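Local coordinates for ATP-dependent DNA helicase uvsW (Enterobacteria phage T4, PDB 2OCA), which couples ATP hydrolysis to 3'-5' translocation and unwinding of duplex DNA, and drives branch migration of Holliday junctions in recombination-dependent phage DNA repair, at residues K159-V164 against P206-T211; I188-G193 against K200-A205; F354-H359 against L422-K427; Y376-V381 against V402-V407. The protein carries 1 engineered substitution. One frame throughout, in Å; residues are numbered along the deposited sequence.

Contact 1. Residues K159-V164 against P206-T211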
loop_
_atom_site.group_PDB
_atom_site.type_symbol
_atom_site.label_atom_id
_atom_site.label_comp_id
_atom_site.label_asym_id
_atom_site.label_seq_id
_atom_site.Cartn_x
_atom_site.Cartn_y
_atom_site.Cartn_z
ATOM N N LYS A 159 -1.268 -23.717 -9.875
ATOM C CA LYS A 159 -2.074 -22.590 -10.310
ATOM C C LYS A 159 -2.164 -21.594 -9.153
ATOM O O LYS A 159 -1.782 -21.893 -8.026
ATOM C CB LYS A 159 -3.478 -23.046 -10.720
ATOM C CG LYS A 159 -3.560 -23.856 -12.018
ATOM C CD LYS A 159 -5.019 -24.013 -12.450
ATOM C CE LYS A 159 -5.177 -24.733 -13.785
ATOM N NZ LYS A 159 -4.793 -26.164 -13.688
ATOM N N ILE A 160 -2.664 -20.405 -9.451
ATOM C CA ILE A 160 -2.817 -19.350 -8.466
ATOM C C ILE A 160 -4.304 -19.031 -8.369
ATOM O O ILE A 160 -4.952 -18.785 -9.384
ATOM C CB ILE A 160 -2.067 -18.097 -8.917
ATOM C CG1 ILE A 160 -0.588 -18.436 -9.102
ATOM C CG2 ILE A 160 -2.270 -16.976 -7.924
ATOM C CD1 ILE A 160 -0.006 -17.897 -10.392
ATOM N N LEU A 161 -4.842 -19.052 -7.153
ATOM C CA LEU A 161 -6.260 -18.771 -6.925
ATOM C C LEU A 161 -6.440 -17.433 -6.214
ATOM O O LEU A 161 -5.828 -17.182 -5.182
ATOM C CB LEU A 161 -6.884 -19.880 -6.082
ATOM C CG LEU A 161 -8.349 -19.707 -5.669
ATOM C CD1 LEU A 161 -9.240 -19.717 -6.902
ATOM C CD2 LEU A 161 -8.733 -20.815 -4.703
ATOM N N ILE A 162 -7.288 -16.579 -6.761
ATOM C CA ILE A 162 -7.516 -15.279 -6.163
ATOM C C ILE A 162 -8.996 -15.096 -5.828
ATOM O O ILE A 162 -9.870 -15.247 -6.683
ATOM C CB ILE A 162 -7.031 -14.150 -7.109
ATOM C CG1 ILE A 162 -5.546 -14.351 -7.423
ATOM C CG2 ILE A 162 -7.243 -12.785 -6.456
ATOM C CD1 ILE A 162 -4.931 -13.303 -8.338
ATOM N N ILE A 163 -9.273 -14.777 -4.570
ATOM C CA ILE A 163 -10.645 -14.587 -4.140
ATOM C C ILE A 163 -10.939 -13.130 -3.851
ATOM O O ILE A 163 -10.217 -12.479 -3.105
ATOM C CB ILE A 163 -10.951 -15.403 -2.879
ATOM C CG1 ILE A 163 -10.659 -16.880 -3.138
ATOM C CG2 ILE A 163 -12.411 -15.221 -2.489
ATOM C CD1 ILE A 163 -10.781 -17.743 -1.900
ATOM N N VAL A 164 -12.004 -12.626 -4.457
ATOM C CA VAL A 164 -12.411 -11.247 -4.262
ATOM C C VAL A 164 -13.853 -11.218 -3.743
ATOM O O VAL A 164 -14.552 -12.224 -3.805
ATOM C CB VAL A 164 -12.285 -10.452 -5.578
ATOM C CG1 VAL A 164 -10.824 -10.386 -5.988
ATOM C CG2 VAL A 164 -13.106 -11.104 -6.666
ATOM N N PRO A 206 -3.248 -20.484 -15.620
ATOM C CA PRO A 206 -2.562 -20.521 -14.329
ATOM C C PRO A 206 -3.212 -19.655 -13.245
ATOM O O PRO A 206 -2.891 -19.799 -12.071
ATOM C CB PRO A 206 -1.152 -20.067 -14.687
ATOM C CG PRO A 206 -1.402 -19.061 -15.762
ATOM C CD PRO A 206 -2.492 -19.682 -16.601
ATOM N N VAL A 207 -4.126 -18.766 -13.629
ATOM C CA VAL A 207 -4.791 -17.908 -12.653
ATOM C C VAL A 207 -6.314 -18.052 -12.657
ATOM O O VAL A 207 -6.961 -17.927 -13.698
ATOM C CB VAL A 207 -4.450 -16.412 -12.888
ATOM C CG1 VAL A 207 -5.103 -15.545 -11.810
ATOM C CG2 VAL A 207 -2.952 -16.211 -12.896
ATOM N N VAL A 208 -6.880 -18.318 -11.481
ATOM C CA VAL A 208 -8.326 -18.450 -11.336
ATOM C C VAL A 208 -8.834 -17.348 -10.413
ATOM O O VAL A 208 -8.307 -17.159 -9.323
ATOM C CB VAL A 208 -8.707 -19.807 -10.741
ATOM C CG1 VAL A 208 -10.218 -19.950 -10.712
ATOM C CG2 VAL A 208 -8.086 -20.922 -11.562
ATOM N N VAL A 209 -9.851 -16.616 -10.858
ATOM C CA VAL A 209 -10.417 -15.527 -10.066
ATOM C C VAL A 209 -11.914 -15.717 -9.818
ATOM O O VAL A 209 -12.685 -15.969 -10.747
ATOM C CB VAL A 209 -10.213 -14.167 -10.768
ATOM C CG1 VAL A 209 -10.709 -13.040 -9.887
ATOM C CG2 VAL A 209 -8.760 -13.973 -11.088
ATOM N N GLY A 210 -12.323 -15.587 -8.561
ATOM C CA GLY A 210 -13.725 -15.747 -8.228
ATOM C C GLY A 210 -14.078 -15.221 -6.853
ATOM O O GLY A 210 -13.223 -14.694 -6.136
ATOM N N THR A 211 -15.350 -15.364 -6.488
ATOM C CA THR A 211 -15.842 -14.911 -5.193
ATOM C C THR A 211 -15.930 -16.077 -4.225
ATOM O O THR A 211 -15.894 -17.239 -4.636
ATOM C CB THR A 211 -17.252 -14.295 -5.298
ATOM O OG1 THR A 211 -18.172 -15.284 -5.777
ATOM C CG2 THR A 211 -17.250 -13.105 -6.231
#

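Contact 2. Residues I188-G193 against K200-A205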
loop_
_atom_site.group_PDB
_atom_site.type_symbol
_atom_site.label_atom_id
_atom_site.label_comp_id
_atom_site.label_asym_id
_atom_site.label_seq_id
_atom_site.Cartn_x
_atom_site.Cartn_y
_atom_site.Cartn_z
ATOM N N ILE A 188 -6.020 -15.822 -17.410
ATOM C CA ILE A 188 -6.880 -15.565 -16.265
ATOM C C ILE A 188 -8.306 -16.060 -16.443
ATOM O O ILE A 188 -9.082 -15.475 -17.194
ATOM C CB ILE A 188 -6.947 -14.069 -15.971
ATOM C CG1 ILE A 188 -5.539 -13.532 -15.741
ATOM C CG2 ILE A 188 -7.847 -13.818 -14.769
ATOM C CD1 ILE A 188 -5.476 -12.035 -15.678
ATOM N N LYS A 189 -8.654 -17.123 -15.731
ATOM C CA LYS A 189 -9.991 -17.695 -15.805
ATOM C C LYS A 189 -10.886 -17.157 -14.696
ATOM O O LYS A 189 -10.648 -17.405 -13.511
ATOM C CB LYS A 189 -9.911 -19.219 -15.704
ATOM C CG LYS A 189 -11.245 -19.916 -15.626
ATOM C CD LYS A 189 -11.045 -21.420 -15.580
ATOM C CE LYS A 189 -12.368 -22.189 -15.427
ATOM N NZ LYS A 189 -13.242 -22.118 -16.628
ATOM N N LYS A 190 -11.909 -16.408 -15.093
ATOM C CA LYS A 190 -12.868 -15.843 -14.156
ATOM C C LYS A 190 -13.980 -16.872 -13.968
ATOM O O LYS A 190 -14.455 -17.466 -14.936
ATOM C CB LYS A 190 -13.445 -14.542 -14.718
ATOM C CG LYS A 190 -12.401 -13.466 -14.973
ATOM C CD LYS A 190 -13.015 -12.164 -15.486
ATOM C CE LYS A 190 -13.701 -12.341 -16.834
ATOM N NZ LYS A 190 -12.818 -12.992 -17.845
ATOM N N ILE A 191 -14.387 -17.103 -12.725
ATOM C CA ILE A 191 -15.443 -18.074 -12.455
ATOM C C ILE A 191 -16.654 -17.424 -11.775
ATOM O O ILE A 191 -16.570 -16.311 -11.251
ATOM C CB ILE A 191 -14.910 -19.244 -11.591
ATOM C CG1 ILE A 191 -14.489 -18.750 -10.207
ATOM C CG2 ILE A 191 -13.719 -19.880 -12.278
ATOM C CD1 ILE A 191 -13.962 -19.873 -9.298
ATOM N N GLY A 192 -17.786 -18.113 -11.791
ATOM C CA GLY A 192 -18.972 -17.542 -11.188
ATOM C C GLY A 192 -19.517 -16.426 -12.064
ATOM O O GLY A 192 -19.187 -16.340 -13.241
ATOM N N GLY A 193 -20.338 -15.559 -11.482
ATOM C CA GLY A 193 -20.935 -14.469 -12.231
ATOM C C GLY A 193 -19.994 -13.553 -12.984
ATOM O O GLY A 193 -20.416 -12.878 -13.928
ATOM N N LYS A 200 -14.869 -20.471 -20.265
ATOM C CA LYS A 200 -15.065 -21.920 -20.251
ATOM C C LYS A 200 -13.989 -22.688 -21.024
ATOM O O LYS A 200 -13.842 -23.888 -20.848
ATOM C CB LYS A 200 -16.440 -22.298 -20.808
ATOM C CG LYS A 200 -16.650 -21.985 -22.282
ATOM C CD LYS A 200 -17.805 -22.813 -22.839
ATOM C CE LYS A 200 -18.221 -22.370 -24.231
ATOM N NZ LYS A 200 -18.949 -21.069 -24.195
ATOM N N TYR A 201 -13.236 -22.004 -21.878
ATOM C CA TYR A 201 -12.184 -22.668 -22.634
ATOM C C TYR A 201 -10.872 -22.642 -21.862
ATOM O O TYR A 201 -9.980 -23.454 -22.116
ATOM C CB TYR A 201 -11.964 -21.979 -23.988
ATOM C CG TYR A 201 -13.166 -21.990 -24.906
ATOM C CD1 TYR A 201 -13.627 -23.176 -25.481
ATOM C CD2 TYR A 201 -13.861 -20.813 -25.177
ATOM C CE1 TYR A 201 -14.747 -23.187 -26.296
ATOM C CE2 TYR A 201 -14.987 -20.814 -25.993
ATOM C CZ TYR A 201 -15.427 -22.002 -26.547
ATOM O OH TYR A 201 -16.566 -21.994 -27.325
ATOM N N LYS A 202 -10.761 -21.715 -20.914
ATOM C CA LYS A 202 -9.535 -21.550 -20.135
ATOM C C LYS A 202 -9.263 -22.547 -19.009
ATOM O O LYS A 202 -8.894 -22.144 -17.905
ATOM C CB LYS A 202 -9.486 -20.137 -19.552
ATOM C CG LYS A 202 -9.749 -19.027 -20.547
ATOM C CD LYS A 202 -9.565 -17.668 -19.885
ATOM C CE LYS A 202 -10.501 -16.632 -20.467
ATOM N NZ LYS A 202 -10.321 -15.313 -19.816
ATOM N N ASN A 203 -9.403 -23.838 -19.283
ATOM C CA ASN A 203 -9.165 -24.863 -18.262
ATOM C C ASN A 203 -7.719 -24.986 -17.753
ATOM O O ASN A 203 -7.497 -25.428 -16.630
ATOM C CB ASN A 203 -9.634 -26.221 -18.786
ATOM C CG ASN A 203 -11.062 -26.177 -19.312
ATOM O OD1 ASN A 203 -12.003 -25.915 -18.560
ATOM N ND2 ASN A 203 -11.227 -26.421 -20.613
ATOM N N ASP A 204 -6.742 -24.584 -18.559
ATOM C CA ASP A 204 -5.344 -24.687 -18.156
ATOM C C ASP A 204 -4.728 -23.376 -17.663
ATOM O O ASP A 204 -3.539 -23.331 -17.321
ATOM C CB ASP A 204 -4.498 -25.234 -19.314
ATOM C CG ASP A 204 -4.778 -26.700 -19.618
ATOM O OD1 ASP A 204 -5.880 -27.031 -20.107
ATOM O OD2 ASP A 204 -3.882 -27.529 -19.370
ATOM N N ALA A 205 -5.531 -22.312 -17.630
ATOM C CA ALA A 205 -5.074 -20.995 -17.171
ATOM C C ALA A 205 -4.435 -21.080 -15.783
ATOM O O ALA A 205 -5.001 -21.660 -14.857
ATOM C CB ALA A 205 -6.244 -20.022 -17.145
#

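Contact 3. Residues F354-H359 against L422-K427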
loop_
_atom_site.group_PDB
_atom_site.type_symbol
_atom_site.label_atom_id
_atom_site.label_comp_id
_atom_site.label_asym_id
_atom_site.label_seq_id
_atom_site.Cartn_x
_atom_site.Cartn_y
_atom_site.Cartn_z
ATOM N N PHE A 354 5.444 29.443 -0.842
ATOM C CA PHE A 354 6.050 30.252 -1.884
ATOM C C PHE A 354 7.156 31.093 -1.258
ATOM O O PHE A 354 7.206 31.272 -0.038
ATOM C CB PHE A 354 5.021 31.164 -2.551
ATOM C CG PHE A 354 4.521 32.252 -1.665
ATOM C CD1 PHE A 354 3.282 32.144 -1.047
ATOM C CD2 PHE A 354 5.296 33.387 -1.433
ATOM C CE1 PHE A 354 2.818 33.153 -0.208
ATOM C CE2 PHE A 354 4.843 34.401 -0.596
ATOM C CZ PHE A 354 3.601 34.286 0.019
ATOM N N LYS A 355 8.043 31.604 -2.100
ATOM C CA LYS A 355 9.142 32.429 -1.636
ATOM C C LYS A 355 8.899 33.906 -1.967
ATOM O O LYS A 355 8.880 34.749 -1.073
ATOM C CB LYS A 355 10.444 31.954 -2.274
ATOM C CG LYS A 355 11.647 32.778 -1.894
ATOM C CD LYS A 355 12.864 32.352 -2.692
ATOM C CE LYS A 355 14.075 33.209 -2.355
ATOM N NZ LYS A 355 15.264 32.844 -3.176
ATOM N N HIS A 356 8.692 34.216 -3.243
ATOM C CA HIS A 356 8.461 35.597 -3.659
ATOM C C HIS A 356 6.988 35.992 -3.681
ATOM O O HIS A 356 6.153 35.282 -4.235
ATOM C CB HIS A 356 9.096 35.851 -5.031
ATOM C CG HIS A 356 10.583 35.663 -5.049
ATOM N ND1 HIS A 356 11.183 34.495 -5.464
ATOM C CD2 HIS A 356 11.587 36.485 -4.665
ATOM C CE1 HIS A 356 12.493 34.603 -5.336
ATOM N NE2 HIS A 356 12.764 35.801 -4.852
ATOM N N VAL A 357 6.689 37.141 -3.078
ATOM C CA VAL A 357 5.329 37.645 -2.975
ATOM C C VAL A 357 4.562 37.757 -4.288
ATOM O O VAL A 357 3.354 37.514 -4.321
ATOM C CB VAL A 357 5.325 38.997 -2.259
ATOM C CG1 VAL A 357 3.940 39.624 -2.312
ATOM C CG2 VAL A 357 5.746 38.794 -0.822
ATOM N N SER A 358 5.247 38.125 -5.366
ATOM C CA SER A 358 4.589 38.229 -6.661
ATOM C C SER A 358 4.058 36.860 -7.065
ATOM O O SER A 358 3.045 36.751 -7.741
ATOM C CB SER A 358 5.576 38.709 -7.717
ATOM O OG SER A 358 6.647 37.791 -7.847
ATOM N N HIS A 359 4.765 35.820 -6.647
ATOM C CA HIS A 359 4.407 34.435 -6.938
ATOM C C HIS A 359 3.221 34.021 -6.060
ATOM O O HIS A 359 2.210 33.510 -6.547
ATOM C CB HIS A 359 5.613 33.541 -6.629
ATOM C CG HIS A 359 5.479 32.131 -7.113
ATOM N ND1 HIS A 359 6.188 31.087 -6.557
ATOM C CD2 HIS A 359 4.763 31.598 -8.131
ATOM C CE1 HIS A 359 5.914 29.973 -7.210
ATOM N NE2 HIS A 359 5.052 30.256 -8.171
ATOM N N LEU A 422 5.021 22.532 -1.953
ATOM C CA LEU A 422 6.192 23.372 -2.177
ATOM C C LEU A 422 6.095 23.956 -3.583
ATOM O O LEU A 422 6.466 23.307 -4.556
ATOM C CB LEU A 422 7.470 22.546 -2.051
ATOM C CG LEU A 422 7.619 21.702 -0.787
ATOM C CD1 LEU A 422 8.981 21.017 -0.778
ATOM C CD2 LEU A 422 7.453 22.595 0.439
ATOM N N ALA A 423 5.593 25.182 -3.689
ATOM C CA ALA A 423 5.436 25.822 -4.990
ATOM C C ALA A 423 6.759 26.389 -5.476
ATOM O O ALA A 423 6.910 26.706 -6.657
ATOM C CB ALA A 423 4.395 26.917 -4.909
ATOM N N HIS A 424 7.710 26.530 -4.562
ATOM C CA HIS A 424 9.020 27.035 -4.925
ATOM C C HIS A 424 10.019 25.948 -4.561
ATOM O O HIS A 424 10.522 25.888 -3.436
ATOM C CB HIS A 424 9.353 28.317 -4.162
ATOM C CG HIS A 424 10.539 29.049 -4.712
ATOM N ND1 HIS A 424 10.436 29.979 -5.724
ATOM C CD2 HIS A 424 11.857 28.960 -4.414
ATOM C CE1 HIS A 424 11.640 30.434 -6.024
ATOM N NE2 HIS A 424 12.519 29.832 -5.245
ATOM N N GLY A 425 10.282 25.077 -5.531
ATOM C CA GLY A 425 11.213 23.988 -5.333
ATOM C C GLY A 425 12.435 24.423 -4.560
ATOM O O GLY A 425 12.981 25.505 -4.782
ATOM N N VAL A 426 12.847 23.573 -3.627
ATOM C CA VAL A 426 14.019 23.834 -2.809
ATOM C C VAL A 426 15.247 23.640 -3.692
ATOM O O VAL A 426 15.181 23.762 -4.922
ATOM C CB VAL A 426 14.108 22.850 -1.616
ATOM C CG1 VAL A 426 14.221 23.626 -0.327
ATOM C CG2 VAL A 426 12.885 21.931 -1.584
ATOM N N LYS A 427 16.371 23.330 -3.071
ATOM C CA LYS A 427 17.585 23.123 -3.830
ATOM C C LYS A 427 17.826 21.620 -3.820
ATOM O O LYS A 427 16.889 20.849 -3.995
ATOM C CB LYS A 427 18.738 23.875 -3.165
ATOM C CG LYS A 427 18.401 25.321 -2.760
ATOM C CD LYS A 427 18.446 26.315 -3.934
ATOM C CE LYS A 427 18.102 27.732 -3.450
ATOM N NZ LYS A 427 18.358 28.810 -4.453
HETATM O O HOH W 1 15.785 29.885 -4.956
#

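Contact 4. Residues Y376-V381 against V402-V407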
loop_
_atom_site.group_PDB
_atom_site.type_symbol
_atom_site.label_atom_id
_atom_site.label_comp_id
_atom_site.label_asym_id
_atom_site.label_seq_id
_atom_site.Cartn_x
_atom_site.Cartn_y
_atom_site.Cartn_z
ATOM N N TYR A 376 -4.249 34.374 2.265
ATOM C CA TYR A 376 -2.872 34.718 1.935
ATOM C C TYR A 376 -2.200 35.027 3.262
ATOM O O TYR A 376 -2.774 35.711 4.097
ATOM C CB TYR A 376 -2.827 35.950 1.035
ATOM C CG TYR A 376 -1.424 36.448 0.756
ATOM C CD1 TYR A 376 -0.601 35.808 -0.172
ATOM C CD2 TYR A 376 -0.922 37.565 1.418
ATOM C CE1 TYR A 376 0.686 36.277 -0.434
ATOM C CE2 TYR A 376 0.360 38.040 1.167
ATOM C CZ TYR A 376 1.161 37.397 0.239
ATOM O OH TYR A 376 2.419 37.895 -0.027
ATOM N N VAL A 377 -0.993 34.525 3.469
ATOM C CA VAL A 377 -0.322 34.780 4.727
ATOM C C VAL A 377 1.162 35.080 4.610
ATOM O O VAL A 377 1.941 34.278 4.096
ATOM C CB VAL A 377 -0.507 33.595 5.696
ATOM C CG1 VAL A 377 0.244 33.855 6.988
ATOM C CG2 VAL A 377 -1.982 33.389 5.982
ATOM N N SER A 378 1.536 36.252 5.107
ATOM C CA SER A 378 2.922 36.707 5.123
ATOM C C SER A 378 2.943 38.138 5.639
ATOM O O SER A 378 3.967 38.637 6.128
ATOM C CB SER A 378 3.537 36.647 3.725
ATOM O OG SER A 378 4.909 36.994 3.797
ATOM N N GLY A 379 1.788 38.788 5.515
ATOM C CA GLY A 379 1.630 40.164 5.961
ATOM C C GLY A 379 0.895 40.182 7.292
ATOM O O GLY A 379 0.565 39.100 7.823
ATOM N N GLU A 380 0.623 41.379 7.820
ATOM C CA GLU A 380 -0.102 41.512 9.085
ATOM C C GLU A 380 0.314 40.347 9.987
ATOM O O GLU A 380 -0.494 39.736 10.691
ATOM N N VAL A 381 1.613 40.073 9.899
ATOM C CA VAL A 381 2.347 39.008 10.555
ATOM C C VAL A 381 1.749 38.242 11.738
ATOM O O VAL A 381 1.987 37.032 11.860
ATOM C CB VAL A 381 3.759 39.521 10.959
ATOM C CG1 VAL A 381 4.519 38.401 11.690
ATOM C CG2 VAL A 381 4.544 39.980 9.723
ATOM N N VAL A 402 -2.184 30.136 1.617
ATOM C CA VAL A 402 -0.996 30.461 0.831
ATOM C C VAL A 402 -0.019 31.262 1.689
ATOM O O VAL A 402 -0.245 32.437 1.949
ATOM C CB VAL A 402 -1.373 31.312 -0.378
ATOM C CG1 VAL A 402 -0.142 31.622 -1.197
ATOM C CG2 VAL A 402 -2.405 30.595 -1.207
ATOM N N ALA A 403 1.068 30.638 2.125
ATOM C CA ALA A 403 2.024 31.337 2.971
ATOM C C ALA A 403 3.451 31.237 2.466
ATOM O O ALA A 403 3.729 30.508 1.524
ATOM C CB ALA A 403 1.942 30.799 4.388
ATOM N N SER A 404 4.350 31.986 3.095
ATOM C CA SER A 404 5.752 31.962 2.711
ATOM C C SER A 404 6.487 31.058 3.695
ATOM O O SER A 404 6.000 30.822 4.802
ATOM C CB SER A 404 6.345 33.369 2.751
ATOM O OG SER A 404 6.553 33.793 4.081
ATOM N N TYR A 405 7.654 30.553 3.294
ATOM C CA TYR A 405 8.421 29.663 4.161
ATOM C C TYR A 405 8.709 30.331 5.487
ATOM O O TYR A 405 8.829 29.656 6.513
ATOM C CB TYR A 405 9.736 29.232 3.498
ATOM C CG TYR A 405 9.555 28.355 2.270
ATOM C CD1 TYR A 405 9.674 28.886 0.982
ATOM C CD2 TYR A 405 9.252 27.000 2.395
ATOM C CE1 TYR A 405 9.495 28.088 -0.149
ATOM C CE2 TYR A 405 9.072 26.194 1.269
ATOM C CZ TYR A 405 9.195 26.745 0.002
ATOM O OH TYR A 405 9.014 25.952 -1.111
ATOM N N GLY A 406 8.813 31.657 5.463
ATOM C CA GLY A 406 9.081 32.394 6.683
ATOM C C GLY A 406 7.949 32.218 7.674
ATOM O O GLY A 406 8.130 31.670 8.760
ATOM N N VAL A 407 6.771 32.682 7.285
ATOM C CA VAL A 407 5.584 32.591 8.123
ATOM C C VAL A 407 5.460 31.278 8.888
ATOM O O VAL A 407 5.540 31.246 10.118
ATOM C CB VAL A 407 4.295 32.780 7.277
ATOM C CG1 VAL A 407 3.077 32.266 8.038
ATOM C CG2 VAL A 407 4.114 34.255 6.931
#

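Contact 1. Residues K159-V164 against P206-T211
I162 meets two valines in the middle of this parallel β pair, its CD1 4.1 Å from V207 CG1 and its CB 4.3 Å from V209 CG2. The pair belongs to the seven-stranded parallel sheet of the first RecA-like helicase domain, in which strand 159-164 lies between strands 207-211 and 226-232. CG1 of I162 is anti to the carbonyl carbon (chi1 -58°) and the chain runs on extended, carrying CD1 back along the strand to V207 instead of straight across to V209. I160 and V164 share this face, under helices 141-155 and 167-179: Y152 touches I160, F177 touches I162, and T170 touches both V164 and V209. On the other face L161 brings CD1 to 3.9 Å from V208 CB, and F226 packs on both side chains. Farther along that face I163 lies beside G210, and with no side chain there its CG2 rests 3.8 Å from the carbonyl oxygen G210 O.

Five backbone hydrogen bonds join the strands, running from I160 N to P206 O (2.7 Å) through to V164 N on G210 O (2.9 Å). I160 and I162 each use both N and O here, while K159, L161 and I163 turn their backbone bonds to strand 226-232 and to Q225 just before it. At the polar edge K159 sends NZ to Q225 OE1. At the other end T211 is the N-cap of helix 212-215, and V164 lies about 9 Å, side chain to side chain, from the engineered R141 of the predicted ATP-binding loop. T211 CG2 sits 3.7 Å from V164 O.

Contact 2. Residues I188-G193 against K200-A205
K202 NZ is gripped from several sides: it donates to I188 O at 2.9 Å, to the carbonyl of H185, and forms a salt bridge with D199 OD1. The contact ties edge strand 188-190 of the parallel sheet to the loop that leads into strand 207-211, where K202 begins a type I β turn ending at A205 and is itself the centre of an inverse γ turn. The ammonium comes to I188 O from outside the carbonyl plane, tilted 32° from it. K190 NZ lies 3.9 Å from K202 NZ; the two like charges are bridged by the carboxylate of D199, whose OD2 takes K190 while OD1 takes K202, so their repulsion is probably offset.

The apolar part is made of β-carbons and lysine methylenes. K189 CB is 4.0 Å from K202 CB and equally 4.0 Å from A205 CB, so it sits against both ends of the turn. I188 points the other way, into F177 and A174 of helix 167-179. With CG anti to the backbone N (chi1 174°) and the chain straight as far as CE, K189 lays its CD beside K202 O. The bend at its last torsion brings NZ to the carbonyl of D199, 4.1 Å from K200 CA.

Contact 3. Residues F354-H359 against L422-K427
K355 lies over one face of the H424 ring in a CH-π contact, its CB 3.9 Å from the ring centroid and only 12° off the normal. Both residues belong to the second RecA-like domain, at the C-terminal ends of the neighbouring parallel strands 349-354 and 417-422, where the chain leaves the sheet. K355 holds CG anti to the backbone N (chi1 178°) and stays extended, so CD passes over the ring's far end, 3.6 Å from H424 NE2.

One pair of rings meets: H356 lies oblique to H424, centroids 5.8 Å apart and planes at 68°, with H424 CE1 near the plane of the H356 ring at its edge. H356 is also the N-cap residue of helix 357-368. A separate contact is that of a ring with a carbonyl: from the first turn of that helix H359 turns its ring edge to the other segment, and CE1 lies in plane with A423 O at 3.5 Å. That oxygen accepts a hydrogen bond from R332, and I323 and T327 of helix 319-327 pack on H424.

Polar linkage runs through water, as no direct hydrogen bond crosses between the segments. One water lies in the plane of the H424 ring, 3.3 Å from NE2, and receives a weak bond from K355 NZ. K427 NZ donates to the same water at 2.8 Å and also bonds to Y319 OH.

Contact 4. Residues Y376-V381 against V402-V407
V377 and V407 cross at about a right angle, CG1 against CG1. Both branches stand anti to their own backbone N (chi1 178° in V377, the same setting in V407), and V407 CG2 is left to lie over the backbone of S378. V407 thereby leans from the first turn of helix 405-410 onto the end of edge strand 374-377. The two strands are the outer members of a β-α-β unit whose connecting helix is 383-395, within the second RecA-like domain.

Beside this crossing V377 CB faces A403 CB at 3.9 Å. On the opposite face of the sheet the ring of Y376 leans toward V402, CD1 to CG1 4.3 Å, while V357, K361 and F364 of helix 357-368 pack on the tyrosine. S378 and S404 bring their hydroxyls alongside each other, OG to OG 3.6 Å. S404 is the N-cap residue, its OG accepting a weak but nearly straight bond from V407 N (3.4 Å, 171°).

Between the strands V377 N donates to V402 O at 2.7 Å, the donor tilted 23° from the carbonyl plane. The next rung, S404 N to V377 O, is weak at 3.5 Å. Backbone pairing therefore fades as the strands end, and past V377 the contact rests largely on methyl packing by V407, with the serine hydroxyls bordering it.

How the contacts relate
The contacts fall into two pairs, one in each RecA-like domain, on opposite sides of the chain's centre; contacts 1 and 3 have centres about 50 Å apart. Contact 1 is the buried core of its sheet, aliphatic and regularly hydrogen-bonded. Contact 2, nested along the chain inside the loop closed by contact 1, lies at the sheet's margin and relies on lysines; strand 207-211 joins the two, with V207 O and V209 O serving K189 N and I191 N. The second domain repeats the strand order. There contact 4, a partly buried edge pair, is nested along the chain inside the loop closed by contact 3, which holds strand-end loops through histidines and water. F354 N to A403 O and Y405 OH to H424 O connect these two.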